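Local coordinates for protein cytosol aminopeptidase (Coxiella burnetii, PDB 3IJ3) that probably acts as a manganese-dependent metalloaminopeptidase of the M17 family, removing residues from the N-terminal end of peptides, at residues L283-V294 with V473-R482. Residues are numbered along the deposited sequence; the frame is centred on the assembly and turned at random. Where two conformers were deposited one is given.
Sequences LARMIMLQQLPV and VFHYLEQQYR. With SO4 (sulfate ion), chain H.
Phe474 of the C-terminal helix packs against Leu283, Met286 and Gln290 at the end of helix 275-289, where two helices of the alpha/beta catalytic domain of an M17 aminopeptidase lie side by side; the segments 283-289 and 473-481 cross at -37°. They illustrate how a helix pair can be apolar at one end and polar at the other. Beside strand 353-359 the fit is close: Leu283 CD2 lies 3.6 Å from Val473 CG1, while Leu283 CD1 approaches the edge of the Phe474 ring. With CG anti to the backbone N (chi1 -170°), Phe474 extends its ring beneath Met286, whose CB sits over one face, and Gln290 CG lies 3.7 Å from Phe474 CZ. Ile287 CD1 and Leu477 CD1 continue this apolar layer.

A Schellman motif, with Gln291 at positive phi, ends the first helix and turns the chain back across the second. Leu292 CD2 then settles on Leu477 CB, and Val294 CG1 makes a CH-pi contact over the Tyr481 face, 4.0 Å from the ring centroid; the hydroxyl of that tyrosine bonds to Asp352.

The solvent side is looser and polar. Pro293 O and Tyr481 O are bridged by one water, and Gln290 NE2 donates to both Asp165 and a sulfate, probably from the crystallisation liquor. Glu478 forms a salt bridge with Arg162 and a long one with Arg482. A bend at chi2 (-72°) turns the C-terminal Arg482 back over Leu292 to the helix end, where NH2 bonds weakly to Gln291 O and NH1 donates at 2.8 Å to Gln290 O, which lies close to the guanidinium plane.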
loop_
_atom_site.group_PDB
_atom_site.type_symbol
_atom_site.label_atom_id
_atom_site.label_comp_id
_atom_site.label_asym_id
_atom_site.label_seq_id
_atom_site.Cartn_x
_atom_site.Cartn_y
_atom_site.Cartn_z
ATOM N N LEU A 283 37.652 -3.527 -14.606
ATOM C CA LEU A 283 38.004 -4.256 -15.827
ATOM C C LEU A 283 39.096 -3.469 -16.601
ATOM O O LEU A 283 40.077 -4.056 -17.063
ATOM C CB LEU A 283 36.781 -4.524 -16.696
ATOM C CG LEU A 283 37.072 -5.335 -17.932
ATOM C CD1 LEU A 283 37.727 -6.712 -17.579
ATOM C CD2 LEU A 283 35.790 -5.498 -18.715
ATOM N N ALA A 284 38.935 -2.148 -16.714
ATOM C CA ALA A 284 39.952 -1.301 -17.334
ATOM C C ALA A 284 41.306 -1.504 -16.637
ATOM O O ALA A 284 42.350 -1.625 -17.287
ATOM C CB ALA A 284 39.541 0.186 -17.241
ATOM N N ARG A 285 41.297 -1.484 -15.308
ATOM C CA ARG A 285 42.519 -1.688 -14.538
ATOM C C ARG A 285 43.196 -3.023 -14.843
ATOM O O ARG A 285 44.424 -3.066 -15.023
ATOM C CB ARG A 285 42.243 -1.502 -13.046
ATOM C CG ARG A 285 43.509 -1.594 -12.206
ATOM C CD ARG A 285 43.225 -1.159 -10.788
ATOM N NE ARG A 285 44.461 -1.115 -10.030
ATOM C CZ ARG A 285 44.956 -2.120 -9.305
ATOM N NH1 ARG A 285 44.312 -3.271 -9.191
ATOM N NH2 ARG A 285 46.112 -1.955 -8.678
ATOM N N MET A 286 42.421 -4.109 -14.950
ATOM C CA MET A 286 43.012 -5.418 -15.285
ATOM C C MET A 286 43.620 -5.421 -16.687
ATOM O O MET A 286 44.707 -5.967 -16.906
ATOM C CB MET A 286 41.987 -6.556 -15.129
ATOM C CG MET A 286 41.632 -6.869 -13.695
ATOM S SD MET A 286 43.026 -7.539 -12.796
ATOM C CE MET A 286 43.563 -8.780 -13.923
ATOM N N ILE A 287 42.935 -4.786 -17.629
ATOM C CA ILE A 287 43.423 -4.683 -18.994
ATOM C C ILE A 287 44.790 -3.978 -19.010
ATOM O O ILE A 287 45.716 -4.435 -19.679
ATOM C CB ILE A 287 42.406 -3.930 -19.864
ATOM C CG1 ILE A 287 41.167 -4.807 -20.119
ATOM C CG2 ILE A 287 43.031 -3.501 -21.196
ATOM C CD1 ILE A 287 40.007 -4.021 -20.795
ATOM N N MET A 288 44.916 -2.909 -18.226
ATOM C CA MET A 288 46.168 -2.138 -18.162
ATOM C C MET A 288 47.272 -2.863 -17.382
ATOM O O MET A 288 48.449 -2.874 -17.797
ATOM C CB MET A 288 45.886 -0.713 -17.618
ATOM C CG MET A 288 45.015 0.128 -18.596
ATOM S SD MET A 288 44.699 1.842 -18.083
ATOM C CE MET A 288 43.545 1.657 -16.691
ATOM N N LEU A 289 46.899 -3.495 -16.277
ATOM C CA LEU A 289 47.848 -4.279 -15.478
ATOM C C LEU A 289 48.467 -5.418 -16.268
ATOM O O LEU A 289 49.648 -5.729 -16.111
ATOM C CB LEU A 289 47.163 -4.860 -14.228
ATOM C CG LEU A 289 46.955 -3.923 -13.040
ATOM C CD1 LEU A 289 45.999 -4.513 -12.030
ATOM C CD2 LEU A 289 48.318 -3.597 -12.404
ATOM N N GLN A 290 47.653 -6.053 -17.094
ATOM C CA GLN A 290 48.070 -7.199 -17.894
ATOM C C GLN A 290 48.506 -6.827 -19.306
ATOM O O GLN A 290 48.856 -7.695 -20.119
ATOM C CB GLN A 290 46.921 -8.197 -17.933
ATOM C CG GLN A 290 46.598 -8.809 -16.583
ATOM C CD GLN A 290 47.551 -9.929 -16.202
ATOM O OE1 GLN A 290 47.919 -10.752 -17.044
ATOM N NE2 GLN A 290 47.938 -9.986 -14.926
ATOM N N GLN A 291 48.515 -5.532 -19.579
ATOM C CA GLN A 291 48.928 -4.985 -20.861
ATOM C C GLN A 291 48.314 -5.692 -22.062
ATOM O O GLN A 291 49.025 -6.092 -22.980
ATOM C CB GLN A 291 50.479 -4.923 -20.952
ATOM C CG GLN A 291 51.064 -3.984 -19.862
ATOM C CD GLN A 291 52.556 -3.737 -19.963
ATOM O OE1 GLN A 291 53.257 -4.350 -20.756
ATOM N NE2 GLN A 291 53.046 -2.821 -19.140
ATOM N N LEU A 292 47.000 -5.841 -22.052
ATOM C CA LEU A 292 46.298 -6.452 -23.165
ATOM C C LEU A 292 46.508 -5.543 -24.399
ATOM O O LEU A 292 46.422 -4.311 -24.277
ATOM C CB LEU A 292 44.820 -6.567 -22.818
ATOM C CG LEU A 292 43.975 -7.456 -23.718
ATOM C CD1 LEU A 292 44.386 -8.915 -23.547
ATOM C CD2 LEU A 292 42.489 -7.257 -23.401
ATOM N N PRO A 293 46.786 -6.131 -25.585
ATOM C CA PRO A 293 47.050 -5.343 -26.792
ATOM C C PRO A 293 45.792 -4.801 -27.472
ATOM O O PRO A 293 45.401 -5.241 -28.574
ATOM C CB PRO A 293 47.813 -6.327 -27.684
ATOM C CG PRO A 293 47.258 -7.650 -27.311
ATOM C CD PRO A 293 46.938 -7.579 -25.846
ATOM N N VAL A 294 45.180 -3.843 -26.784
ATOM C CA VAL A 294 43.986 -3.172 -27.253
ATOM C C VAL A 294 44.122 -1.673 -27.028
ATOM O O VAL A 294 45.003 -1.221 -26.286
ATOM C CB VAL A 294 42.709 -3.652 -26.515
ATOM C CG1 VAL A 294 42.487 -5.151 -26.751
ATOM C CG2 VAL A 294 42.756 -3.336 -24.988
ATOM N N VAL A 473 34.506 -11.943 -18.282
ATOM C CA VAL A 473 34.778 -10.961 -19.349
ATOM C C VAL A 473 36.275 -10.860 -19.632
ATOM O O VAL A 473 36.679 -10.857 -20.795
ATOM C CB VAL A 473 34.208 -9.572 -19.055
ATOM C CG1 VAL A 473 34.609 -8.566 -20.174
ATOM C CG2 VAL A 473 32.673 -9.641 -18.885
ATOM N N PHE A 474 37.101 -10.792 -18.585
ATOM C CA PHE A 474 38.539 -10.698 -18.799
ATOM C C PHE A 474 39.102 -11.918 -19.515
ATOM O O PHE A 474 39.983 -11.798 -20.389
ATOM C CB PHE A 474 39.322 -10.404 -17.505
ATOM C CG PHE A 474 40.754 -10.085 -17.767
ATOM C CD1 PHE A 474 41.110 -8.870 -18.330
ATOM C CD2 PHE A 474 41.754 -11.001 -17.485
ATOM C CE1 PHE A 474 42.432 -8.574 -18.638
ATOM C CE2 PHE A 474 43.085 -10.699 -17.771
ATOM C CZ PHE A 474 43.413 -9.461 -18.344
ATOM N N HIS A 475 38.644 -13.110 -19.131
ATOM C CA HIS A 475 39.064 -14.338 -19.801
ATOM C C HIS A 475 38.756 -14.232 -21.309
ATOM O O HIS A 475 39.603 -14.546 -22.163
ATOM C CB HIS A 475 38.361 -15.553 -19.183
ATOM C CG HIS A 475 38.614 -16.830 -19.908
ATOM N ND1 HIS A 475 39.630 -17.694 -19.558
ATOM C CD2 HIS A 475 37.989 -17.389 -20.969
ATOM C CE1 HIS A 475 39.626 -18.726 -20.387
ATOM N NE2 HIS A 475 38.645 -18.560 -21.256
ATOM N N TYR A 476 37.538 -13.815 -21.632
ATOM C CA TYR A 476 37.129 -13.617 -23.014
ATOM C C TYR A 476 38.100 -12.658 -23.749
ATOM O O TYR A 476 38.576 -12.956 -24.848
ATOM C CB TYR A 476 35.666 -13.089 -23.095
ATOM C CG TYR A 476 35.371 -12.574 -24.470
ATOM C CD1 TYR A 476 35.219 -13.449 -25.525
ATOM C CD2 TYR A 476 35.382 -11.226 -24.742
ATOM C CE1 TYR A 476 35.016 -12.991 -26.801
ATOM C CE2 TYR A 476 35.169 -10.752 -26.024
ATOM C CZ TYR A 476 34.990 -11.645 -27.050
ATOM O OH TYR A 476 34.813 -11.208 -28.338
ATOM N N LEU A 477 38.406 -11.516 -23.127
ATOM C CA LEU A 477 39.303 -10.544 -23.735
ATOM C C LEU A 477 40.705 -11.101 -23.980
ATOM O O LEU A 477 41.305 -10.845 -25.019
ATOM C CB LEU A 477 39.377 -9.263 -22.899
ATOM C CG LEU A 477 38.062 -8.492 -22.774
ATOM C CD1 LEU A 477 38.244 -7.284 -21.826
ATOM C CD2 LEU A 477 37.561 -8.022 -24.150
ATOM N N GLU A 478 41.217 -11.871 -23.037
ATOM C CA GLU A 478 42.529 -12.481 -23.217
ATOM C C GLU A 478 42.525 -13.480 -24.365
ATOM O O GLU A 478 43.471 -13.531 -25.149
ATOM C CB GLU A 478 43.017 -13.161 -21.940
ATOM C CG GLU A 478 43.508 -12.201 -20.881
ATOM C CD GLU A 478 44.388 -12.903 -19.848
ATOM O OE1 GLU A 478 43.934 -13.923 -19.276
ATOM O OE2 GLU A 478 45.533 -12.423 -19.624
ATOM N N GLN A 479 41.472 -14.277 -24.449
ATOM C CA GLN A 479 41.342 -15.251 -25.532
ATOM C C GLN A 479 41.213 -14.571 -26.894
ATOM O O GLN A 479 41.797 -15.030 -27.877
ATOM C CB GLN A 479 40.124 -16.151 -25.303
ATOM C CG GLN A 479 40.268 -17.096 -24.108
ATOM C CD GLN A 479 41.380 -18.116 -24.288
ATOM O OE1 GLN A 479 42.305 -18.214 -23.461
ATOM N NE2 GLN A 479 41.332 -18.841 -25.383
ATOM N N GLN A 480 40.463 -13.476 -26.931
ATOM C CA GLN A 480 40.160 -12.749 -28.171
ATOM C C GLN A 480 41.288 -11.868 -28.715
ATOM O O GLN A 480 41.505 -11.826 -29.935
ATOM C CB GLN A 480 38.905 -11.888 -27.947
ATOM C CG GLN A 480 38.343 -11.177 -29.182
ATOM C CD GLN A 480 37.683 -12.102 -30.171
ATOM O OE1 GLN A 480 37.530 -13.292 -29.921
ATOM N NE2 GLN A 480 37.247 -11.545 -31.300
ATOM N N TYR A 481 42.011 -11.188 -27.821
ATOM C CA TYR A 481 43.029 -10.223 -28.217
ATOM C C TYR A 481 44.507 -10.569 -28.103
ATOM O O TYR A 481 45.326 -9.860 -28.697
ATOM C CB TYR A 481 42.713 -8.863 -27.551
ATOM C CG TYR A 481 41.372 -8.334 -28.004
ATOM C CD1 TYR A 481 41.212 -7.796 -29.278
ATOM C CD2 TYR A 481 40.255 -8.399 -27.188
ATOM C CE1 TYR A 481 39.961 -7.341 -29.719
ATOM C CE2 TYR A 481 39.024 -7.935 -27.613
ATOM C CZ TYR A 481 38.884 -7.402 -28.890
ATOM O OH TYR A 481 37.640 -6.952 -29.315
ATOM N N ARG A 482 44.864 -11.627 -27.382
ATOM C CA ARG A 482 46.279 -12.039 -27.297
ATOM C C ARG A 482 46.728 -12.711 -28.592
ATOM O O ARG A 482 45.941 -13.385 -29.262
ATOM C CB ARG A 482 46.508 -13.025 -26.153
ATOM C CG ARG A 482 46.332 -12.482 -24.746
ATOM C CD ARG A 482 47.439 -11.564 -24.342
ATOM N NE ARG A 482 47.446 -11.334 -22.900
ATOM C CZ ARG A 482 48.078 -10.321 -22.301
ATOM N NH1 ARG A 482 48.028 -10.203 -20.983
ATOM N NH2 ARG A 482 48.746 -9.416 -23.011
ATOM O OXT ARG A 482 47.911 -12.633 -28.991
HETATM S S SO4 H . 50.753 -12.776 -15.231
HETATM O O1 SO4 H . 51.668 -13.490 -14.337
HETATM O O2 SO4 H . 51.505 -11.802 -16.024
HETATM O O3 SO4 H . 50.126 -13.722 -16.144
HETATM O O4 SO4 H . 49.736 -12.088 -14.449
HETATM O O HOH W 1 44.810 -7.641 -30.162
#